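PDB 3BPD: DUF211 domain-containing protein from Archaeoglobus fulgidus DSM 4304, which is of unknown function but binds magnesium ions and probably assembles into a heptamer of ferredoxin-like subunits. Local coordinates for the interface of chains A and B. Coordinates in Å, arbitrary orientation; residue numbers count along the deposited sequence, not the author numbering. Chains: chain A/B, Uncharacterized protein.

The interface of chains A and B. Residues chain A 21-22, 25-26, 37-39; chain B 6, 9, 82-84.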
# COMPACT_ATOMS: atom_id res chain seq x y z
N THR A 21 0.87 -21.44 21.23
CA THR A 21 0.25 -21.17 19.93
C THR A 21 0.98 -21.95 18.84
O THR A 21 0.41 -22.36 17.83
CB THR A 21 0.31 -19.66 19.60
OG1 THR A 21 1.67 -19.20 19.68
CG2 THR A 21 -0.55 -18.88 20.59
N ILE A 22 2.27 -22.16 19.09
CA ILE A 22 3.15 -22.89 18.21
C ILE A 22 2.54 -24.27 17.90
O ILE A 22 2.69 -24.81 16.80
CB ILE A 22 4.53 -23.06 18.89
CG1 ILE A 22 5.60 -23.40 17.86
CG2 ILE A 22 4.46 -24.11 20.00
CD1 ILE A 22 6.43 -22.19 17.49
N ALA A 25 -1.08 -23.71 15.76
CA ALA A 25 -0.77 -23.52 14.35
C ALA A 25 -0.30 -24.82 13.74
O ALA A 25 -0.70 -25.18 12.63
CB ALA A 25 0.31 -22.44 14.20
N LEU A 26 0.54 -25.54 14.47
CA LEU A 26 1.07 -26.80 13.98
C LEU A 26 0.02 -27.89 13.80
O LEU A 26 0.00 -28.56 12.77
CB LEU A 26 2.17 -27.29 14.91
CG LEU A 26 2.90 -28.55 14.44
CD1 LEU A 26 3.48 -28.34 13.03
CD2 LEU A 26 4.01 -28.87 15.45
N VAL A 37 -1.73 -21.85 8.07
CA VAL A 37 -2.34 -21.29 9.26
C VAL A 37 -1.54 -20.15 9.86
O VAL A 37 -0.34 -20.26 10.08
CB VAL A 37 -2.50 -22.36 10.33
CG1 VAL A 37 -3.20 -21.76 11.53
CG2 VAL A 37 -3.26 -23.54 9.78
N ASN A 38 -2.23 -19.05 10.13
CA ASN A 38 -1.58 -17.90 10.73
C ASN A 38 -2.19 -17.60 12.09
O ASN A 38 -3.38 -17.31 12.20
CB ASN A 38 -1.70 -16.65 9.84
CG ASN A 38 -0.92 -15.44 10.39
OD1 ASN A 38 -1.14 -15.01 11.52
ND2 ASN A 38 0.01 -14.91 9.59
N ILE A 39 -1.39 -17.71 13.14
CA ILE A 39 -1.91 -17.38 14.44
C ILE A 39 -1.22 -16.11 14.91
O ILE A 39 0.01 -16.02 14.97
CB ILE A 39 -1.72 -18.52 15.45
CG1 ILE A 39 -2.64 -19.68 15.07
CG2 ILE A 39 -2.04 -18.03 16.86
CD1 ILE A 39 -2.76 -20.79 16.09
N LEU B 6 6.17 -25.42 10.98
CA LEU B 6 6.48 -24.03 11.33
C LEU B 6 7.20 -23.34 10.18
O LEU B 6 8.29 -23.75 9.79
CB LEU B 6 7.34 -24.01 12.59
CG LEU B 6 6.63 -23.88 13.95
CD1 LEU B 6 5.24 -24.47 13.92
CD2 LEU B 6 7.48 -24.56 14.99
N LEU B 9 8.06 -17.36 12.41
CA LEU B 9 7.86 -17.05 13.82
C LEU B 9 8.23 -15.59 14.09
O LEU B 9 9.19 -15.07 13.52
CB LEU B 9 8.72 -17.96 14.70
CG LEU B 9 8.37 -19.44 14.85
CD1 LEU B 9 9.55 -20.15 15.52
CD2 LEU B 9 7.10 -19.59 15.67
N VAL B 82 2.75 -16.81 14.41
CA VAL B 82 3.23 -18.09 13.91
C VAL B 82 2.49 -18.54 12.66
O VAL B 82 1.26 -18.44 12.55
CB VAL B 82 3.14 -19.18 15.01
CG1 VAL B 82 1.82 -19.06 15.74
CG2 VAL B 82 3.29 -20.57 14.41
N VAL B 83 3.26 -19.01 11.70
CA VAL B 83 2.70 -19.49 10.45
C VAL B 83 3.19 -20.91 10.26
O VAL B 83 4.38 -21.19 10.39
CB VAL B 83 3.16 -18.64 9.26
CG1 VAL B 83 2.49 -19.12 7.97
CG2 VAL B 83 2.85 -17.18 9.53
N ALA B 84 2.26 -21.82 9.99
CA ALA B 84 2.62 -23.21 9.78
C ALA B 84 1.81 -23.77 8.62
O ALA B 84 0.69 -23.33 8.37
CB ALA B 84 2.36 -24.01 11.05
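A:Ile39 and B:Val82 pair backbone to backbone in an antiparallel bridge that joins edge strand 34-44 of one DUF211 subunit to strand 75-85 of the next, giving an intersubunit beta-sheet within the deposited heptamer. The A:Ile39 N-H reaches B:Val82 O at 2.8 Å, almost straight at 171°, and B:Val82 N returns a bond to A:Ile39 O. Two residues along, A:Val37 and B:Ala84 exchange a second pair: A:Val37 N donates to B:Ala84 O at 2.8 Å, more bent, and B:Ala84 N to A:Val37 O. Helix 21-29 of chain A lies over one face of this junction. B:Val82 turns both methyls to chain A: CG1, between its own backbone N and carbonyl carbon (chi1 43°), lies alongside A:Ile39 CB at 3.6 Å, while CG2 meets the methyl CB of A:Ala25 at 3.5 Å. A:Ala25 CB also approaches B:Ala84 CB, at 4.1 Å. Further out, A:Ile22 swings CG1 anti to its backbone N (chi1 -161°), carrying the CD1 tip toward strand 6-16 of chain B. There it crosses B:Leu6 at about a right angle, with B:Leu6 CD2 3.6 Å from A:Ile22 CD1, and also meets the CD2 branch of B:Leu9. An alanine in place of B:Leu6 would probably leave the A:Ile22 tip short of apolar packing and freer to turn. On the opposite face, A:Asn38 ND2 of the side-chain amide passes B:Val83 CG2 at 3.6 Å.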